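Local coordinates for lipopolysaccharide biosynthesis protein wbpB (Thermus thermophilus, PDB 3O9Z), which acts as an NAD-dependent dehydrogenase in the biosynthesis of 2,3-diacetamido-2,3-dideoxy-D-mannuronic acid, a sugar of bacterial lipopolysaccharide, at residues A[184-189]-A[289-294]; A[104-107]-A[111-114]. All coordinates share one frame; numbering follows the deposited sequence.

Contact 1. Residues A[184-189]-A[289-294]; sequences IGIHFF and RVAALL. With AKG (2-oxoglutaric acid), chain F; NAD (nicotinamide-adenine-dinucleotide), chain E.
Ile-186 and Ala-291 bring the first turn of helix 186-196 closest to the last turns of helix 281-294, with their CA atoms 6.7 Å apart. Phe-189 carries most of the contact. Its CG stands anti to the carbonyl carbon (chi1 -67°), which sends the ring out to the facing helix. CG1 of Val-290 lies over one face of this ring, 4.2 Å from the centroid of Phe-189 and 28° off the normal, a CH-pi contact. Leu-294 comes from the opposite direction and meets the far end of the ring obliquely. Its CD1 is 3.4 Å from CZ of Phe-189, a tight fit. Trp-225 of strand 221-228 meets Phe-189 edge-to-face. One turn earlier in helix 186-196, CD1 of Ile-186 reaches CB of Ala-291 at 4.2 Å. The five touching residues of the two helices are buried, and their touching atoms are all carbon.

The protein belongs to the Gfo/Idh/MocA family, which joins an NAD-binding Rossmann domain to a C-terminal alpha/beta domain. While Ile-186 and Phe-189 face helix 281-294, His-187 faces the ligands. Its NE2 donates a hydrogen bond of 2.8 Å to the keto oxygen O5 of 2-oxoglutarate, bent to 145° at the hydrogen. O5 sits at the edge of the imidazole, near its plane. N7N of the nicotinamide amide of NAD approaches the ring obliquely, 3.5 Å from NE2 of His-187. Phe-262 meets the imidazole edge-to-face. Replacing His-187 by an alanine would probably leave O5 without this N-H donor and open a gap beside the nicotinamide amide. CD1 of Ile-184 lies 3.7 Å from O1 of 2-oxoglutarate, in the carboxylate next to the keto group, a van der Waals contact.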
loop_
_atom_site.group_PDB
_atom_site.type_symbol
_atom_site.label_atom_id
_atom_site.label_comp_id
_atom_site.label_asym_id
_atom_site.label_seq_id
_atom_site.Cartn_x
_atom_site.Cartn_y
_atom_site.Cartn_z
ATOM N N ILE A 184 10.284 18.673 11.435
ATOM C CA ILE A 184 10.814 18.720 12.783
ATOM C C ILE A 184 10.873 20.178 13.237
ATOM O O ILE A 184 10.467 20.484 14.334
ATOM C CB ILE A 184 12.202 18.087 12.823
ATOM C CG1 ILE A 184 12.165 16.659 12.266
ATOM C CG2 ILE A 184 12.712 18.082 14.274
ATOM C CD1 ILE A 184 11.310 15.647 13.035
ATOM N N GLY A 185 11.350 21.060 12.381
ATOM C CA GLY A 185 11.592 22.461 12.788
ATOM C C GLY A 185 10.379 23.257 13.180
ATOM O O GLY A 185 10.523 24.215 13.957
ATOM N N ILE A 186 9.178 22.835 12.773
ATOM C CA ILE A 186 8.018 23.676 13.102
ATOM C C ILE A 186 7.890 23.901 14.597
ATOM O O ILE A 186 7.406 24.954 15.043
ATOM C CB ILE A 186 6.735 23.072 12.515
ATOM C CG1 ILE A 186 5.600 24.118 12.577
ATOM C CG2 ILE A 186 6.309 21.753 13.203
ATOM C CD1 ILE A 186 5.743 25.134 11.486
ATOM N N HIS A 187 8.289 22.932 15.422
ATOM C CA HIS A 187 8.230 23.082 16.860
ATOM C C HIS A 187 8.966 24.339 17.284
ATOM O O HIS A 187 8.425 25.111 18.081
ATOM C CB HIS A 187 8.868 21.871 17.548
ATOM C CG HIS A 187 7.983 20.668 17.643
ATOM N ND1 HIS A 187 6.852 20.625 18.431
ATOM C CD2 HIS A 187 8.106 19.443 17.077
ATOM C CE1 HIS A 187 6.311 19.421 18.346
ATOM N NE2 HIS A 187 7.035 18.696 17.510
ATOM N N PHE A 188 10.199 24.473 16.840
ATOM C CA PHE A 188 10.958 25.628 17.308
ATOM C C PHE A 188 10.635 26.908 16.544
ATOM O O PHE A 188 10.722 27.977 17.178
ATOM C CB PHE A 188 12.466 25.347 17.463
ATOM C CG PHE A 188 13.248 25.299 16.181
ATOM C CD1 PHE A 188 13.623 24.088 15.642
ATOM C CD2 PHE A 188 13.659 26.474 15.556
ATOM C CE1 PHE A 188 14.341 24.025 14.477
ATOM C CE2 PHE A 188 14.381 26.410 14.388
ATOM C CZ PHE A 188 14.707 25.177 13.858
ATOM N N PHE A 189 10.294 26.848 15.252
ATOM C CA PHE A 189 9.856 28.074 14.566
ATOM C C PHE A 189 8.628 28.601 15.310
ATOM O O PHE A 189 8.472 29.824 15.509
ATOM C CB PHE A 189 9.683 27.917 13.051
ATOM C CG PHE A 189 10.983 27.672 12.349
ATOM C CD1 PHE A 189 11.994 28.628 12.348
ATOM C CD2 PHE A 189 11.205 26.481 11.687
ATOM C CE1 PHE A 189 13.194 28.368 11.717
ATOM C CE2 PHE A 189 12.387 26.251 11.025
ATOM C CZ PHE A 189 13.405 27.165 11.072
ATOM N N ARG A 289 4.427 30.082 7.888
ATOM C CA ARG A 289 4.942 30.998 6.880
ATOM C C ARG A 289 6.473 30.938 6.798
ATOM O O ARG A 289 7.045 30.842 5.728
ATOM C CB ARG A 289 4.458 32.417 7.194
ATOM C CG ARG A 289 4.954 33.408 6.177
ATOM C CD ARG A 289 4.607 34.840 6.624
ATOM N NE ARG A 289 5.462 35.337 7.719
ATOM C CZ ARG A 289 6.594 35.997 7.524
ATOM N NH1 ARG A 289 7.053 36.212 6.296
ATOM N NH2 ARG A 289 7.296 36.357 8.591
ATOM N N VAL A 290 7.121 30.903 7.967
ATOM C CA VAL A 290 8.571 30.760 8.010
ATOM C C VAL A 290 9.094 29.446 7.428
ATOM O O VAL A 290 9.973 29.388 6.559
ATOM C CB VAL A 290 9.086 30.885 9.456
ATOM C CG1 VAL A 290 10.587 30.650 9.508
ATOM C CG2 VAL A 290 8.733 32.249 10.031
ATOM N N ALA A 291 8.457 28.358 7.867
ATOM C CA ALA A 291 8.860 27.071 7.355
ATOM C C ALA A 291 8.661 26.931 5.852
ATOM O O ALA A 291 9.494 26.354 5.118
ATOM C CB ALA A 291 8.158 25.947 8.122
ATOM N N ALA A 292 7.541 27.489 5.389
ATOM C CA ALA A 292 7.298 27.403 3.943
ATOM C C ALA A 292 8.314 28.194 3.102
ATOM O O ALA A 292 8.806 27.691 2.078
ATOM C CB ALA A 292 5.864 27.878 3.637
ATOM N N LEU A 293 8.687 29.380 3.594
ATOM C CA LEU A 293 9.734 30.186 2.954
ATOM C C LEU A 293 11.021 29.404 2.795
ATOM O O LEU A 293 11.693 29.430 1.756
ATOM C CB LEU A 293 10.026 31.437 3.778
ATOM C CG LEU A 293 9.070 32.620 3.805
ATOM C CD1 LEU A 293 9.503 33.675 4.819
ATOM C CD2 LEU A 293 9.033 33.192 2.376
ATOM N N LEU A 294 11.364 28.696 3.874
ATOM C CA LEU A 294 12.594 27.928 3.924
ATOM C C LEU A 294 12.686 26.786 2.908
ATOM O O LEU A 294 13.780 26.266 2.655
ATOM C CB LEU A 294 12.789 27.408 5.353
ATOM C CG LEU A 294 13.308 28.432 6.364
ATOM C CD1 LEU A 294 13.247 27.877 7.802
ATOM C CD2 LEU A 294 14.762 28.820 5.979
HETATM C C1 AKG F . 8.212 14.510 14.965
HETATM O O1 AKG F . 9.007 13.533 14.972
HETATM O O2 AKG F . 7.414 14.692 14.038
HETATM C C2 AKG F . 8.087 15.419 16.084
HETATM O O5 AKG F . 7.280 16.342 16.008
HETATM C C3 AKG F . 8.953 15.255 17.305
HETATM C C4 AKG F . 10.172 16.161 17.134
HETATM C C5 AKG F . 11.226 15.970 18.207
HETATM O O3 AKG F . 11.579 14.816 18.517
HETATM O O4 AKG F . 11.713 16.959 18.758
HETATM P PA NAD E . 3.701 7.533 11.168
HETATM O O1A NAD E . 4.157 6.682 12.293
HETATM O O2A NAD E . 4.283 7.401 9.751
HETATM O O5B NAD E . 2.148 7.247 11.170
HETATM C C5B NAD E . 1.435 7.864 10.134
HETATM C C4B NAD E . 0.069 7.147 10.001
HETATM O O4B NAD E . -0.796 7.854 9.074
HETATM C C3B NAD E . 0.306 5.752 9.358
HETATM O O3B NAD E . -0.239 4.697 10.176
HETATM C C2B NAD E . -0.341 5.849 7.965
HETATM O O2B NAD E . -0.887 4.620 7.466
HETATM C C1B NAD E . -1.485 6.841 8.330
HETATM N N9A NAD E . -2.053 7.454 7.100
HETATM C C8A NAD E . -1.606 7.617 5.824
HETATM N N7A NAD E . -2.536 8.195 5.067
HETATM C C5A NAD E . -3.663 8.338 5.838
HETATM C C6A NAD E . -4.995 8.856 5.617
HETATM N N6A NAD E . -5.367 9.291 4.373
HETATM N N1A NAD E . -5.752 8.823 6.707
HETATM C C2A NAD E . -5.481 8.410 7.938
HETATM N N3A NAD E . -4.245 7.893 8.163
HETATM C C4A NAD E . -3.380 7.901 7.143
HETATM O O3 NAD E . 3.873 9.066 11.589
HETATM P PN NAD E . 3.767 9.788 12.971
HETATM O O1N NAD E . 5.176 9.991 13.526
HETATM O O2N NAD E . 2.734 9.118 13.834
HETATM O O5D NAD E . 3.358 11.278 12.562
HETATM C C5D NAD E . 1.969 11.459 12.439
HETATM C C4D NAD E . 1.733 12.977 12.541
HETATM O O4D NAD E . 2.035 13.317 13.912
HETATM C C3D NAD E . 2.600 13.863 11.635
HETATM O O3D NAD E . 1.797 15.051 11.346
HETATM C C2D NAD E . 3.717 14.283 12.604
HETATM O O2D NAD E . 4.269 15.550 12.277
HETATM C C1D NAD E . 3.070 14.314 13.994
HETATM N N1N NAD E . 4.016 14.059 15.079
HETATM C C2N NAD E . 4.035 14.862 16.121
HETATM C C3N NAD E . 4.868 14.714 17.211
HETATM C C7N NAD E . 4.794 15.759 18.248
HETATM O O7N NAD E . 3.774 16.465 18.403
HETATM N N7N NAD E . 5.837 15.784 19.069
HETATM C C4N NAD E . 5.732 13.610 17.207
HETATM C C5N NAD E . 5.626 12.728 16.131
HETATM C C6N NAD E . 4.753 12.938 15.065
#

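Contact 2. Residues A[104-107]-A[111-114]; sequences PLVL and EIAR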
loop_
_atom_site.group_PDB
_atom_site.type_symbol
_atom_site.label_atom_id
_atom_site.label_comp_id
_atom_site.label_asym_id
_atom_site.label_seq_id
_atom_site.Cartn_x
_atom_site.Cartn_y
_atom_site.Cartn_z
ATOM N N PRO A 104 2.884 19.932 11.607
ATOM C CA PRO A 104 2.514 21.354 11.376
ATOM C C PRO A 104 1.024 21.357 11.065
ATOM O O PRO A 104 0.536 20.435 10.415
ATOM C CB PRO A 104 3.317 21.733 10.121
ATOM C CG PRO A 104 3.428 20.388 9.352
ATOM C CD PRO A 104 3.618 19.373 10.462
ATOM N N LEU A 105 0.282 22.375 11.497
ATOM C CA LEU A 105 -1.167 22.390 11.241
ATOM C C LEU A 105 -1.495 22.145 9.767
ATOM O O LEU A 105 -2.354 21.292 9.450
ATOM C CB LEU A 105 -1.723 23.765 11.735
ATOM C CG LEU A 105 -3.262 23.942 11.726
ATOM C CD1 LEU A 105 -3.901 22.731 12.372
ATOM C CD2 LEU A 105 -3.606 25.216 12.526
ATOM N N VAL A 106 -0.861 22.876 8.854
ATOM C CA VAL A 106 -0.878 22.617 7.431
ATOM C C VAL A 106 0.502 22.944 6.864
ATOM O O VAL A 106 1.372 23.406 7.629
ATOM C CB VAL A 106 -1.964 23.398 6.648
ATOM C CG1 VAL A 106 -3.377 23.076 7.190
ATOM C CG2 VAL A 106 -1.698 24.952 6.772
ATOM N N LEU A 107 0.708 22.700 5.586
ATOM C CA LEU A 107 2.017 22.896 4.952
ATOM C C LEU A 107 2.208 24.312 4.440
ATOM O O LEU A 107 3.325 24.799 4.356
ATOM C CB LEU A 107 2.293 21.884 3.829
ATOM C CG LEU A 107 2.507 20.435 4.302
ATOM C CD1 LEU A 107 2.790 19.580 3.036
ATOM C CD2 LEU A 107 3.675 20.527 5.318
ATOM N N GLU A 111 -3.042 27.471 2.439
ATOM C CA GLU A 111 -3.958 26.544 3.099
ATOM C C GLU A 111 -4.531 27.175 4.371
ATOM O O GLU A 111 -5.724 27.051 4.666
ATOM C CB GLU A 111 -3.268 25.183 3.399
ATOM C CG GLU A 111 -2.910 24.465 2.111
ATOM C CD GLU A 111 -2.009 23.263 2.326
ATOM O OE1 GLU A 111 -1.229 23.296 3.293
ATOM O OE2 GLU A 111 -2.157 22.283 1.559
ATOM N N ILE A 112 -3.703 27.881 5.159
ATOM C CA ILE A 112 -4.169 28.628 6.311
ATOM C C ILE A 112 -5.261 29.634 5.840
ATOM O O ILE A 112 -6.303 29.671 6.512
ATOM C CB ILE A 112 -3.013 29.420 7.004
ATOM C CG1 ILE A 112 -2.030 28.455 7.703
ATOM C CG2 ILE A 112 -3.585 30.434 7.975
ATOM C CD1 ILE A 112 -2.525 27.805 8.958
ATOM N N ALA A 113 -5.009 30.344 4.735
ATOM C CA ALA A 113 -5.958 31.370 4.251
ATOM C C ALA A 113 -7.285 30.721 3.831
ATOM O O ALA A 113 -8.367 31.249 4.140
ATOM C CB ALA A 113 -5.352 32.153 3.125
ATOM N N ARG A 114 -7.228 29.578 3.156
ATOM C CA ARG A 114 -8.444 28.931 2.701
ATOM C C ARG A 114 -9.178 28.375 3.900
ATOM O O ARG A 114 -10.423 28.431 3.967
ATOM C CB ARG A 114 -8.142 27.838 1.672
ATOM C CG ARG A 114 -7.489 28.210 0.363
ATOM C CD ARG A 114 -8.399 28.953 -0.608
ATOM N NE ARG A 114 -7.599 29.766 -1.531
ATOM C CZ ARG A 114 -8.085 30.430 -2.578
ATOM N NH1 ARG A 114 -9.381 30.384 -2.860
ATOM N NH2 ARG A 114 -7.272 31.139 -3.352
#
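Val-106, in the loop after strand 98-101, packs on Glu-111 and Ile-112 of helix 109-122, in a strand-loop-helix step of the Rossmann fold. Glu-102, Lys-103 and Pro-104 form the Glu-Lys-Pro motif of the Gfo/Idh/MocA family, with a cis peptide bond before Pro-104. The tight part is buried. CG1 of Val-106 stands anti to the carbonyl carbon (chi1 -58°), which leaves CG2 between N and that carbon, turned to the helix. CG2 is 3.6 Å from CG1 of Ile-112 and nearly as close to CD1 of the same side chain. It also meets CB of Glu-111 at 3.7 Å. Leu-281 of helix 281-294 packs on Ile-112, and Tyr-86 and Ile-89 of helix 85-94 pack on Val-106.

The other side is looser and more polar. Glu-111 is partly exposed, and the helix surface at Ala-113 and Arg-114 faces solvent. The Glu-111 chain runs extended from CG and carries its carboxylate to the backbone N-H groups of the loop end. OE1 accepts a hydrogen bond from Trp-108 N. This nearby helix start would probably favour the charged carboxylate. Leu-107 N also reaches OE1 of Glu-111, at 3.1 Å, in a weak bond bent to 133° at the hydrogen.

How the contacts relate
The centres of the two contacts are 12 Å apart, and contact 2 closes before contact 1 opens along the chain. They touch at two places. CG1 of Ile-186 packs on CB of Pro-104 at 4.1 Å, and CB of Ala-292 lies 4.1 Å from O of Leu-107. Contact 1 thus meets the Rossmann loop from both of its helices. Lys-103, just before Pro-104, hydrogen-bonds both NAD and 2-oxoglutarate, and its side chain comes about 3 Å from that of Ile-186. Contact 1 reaches the ligands directly through His-187. Contact 2 stands further back, with the Leu-107 side chain about 8 Å from NAD and about 11 Å from 2-oxoglutarate.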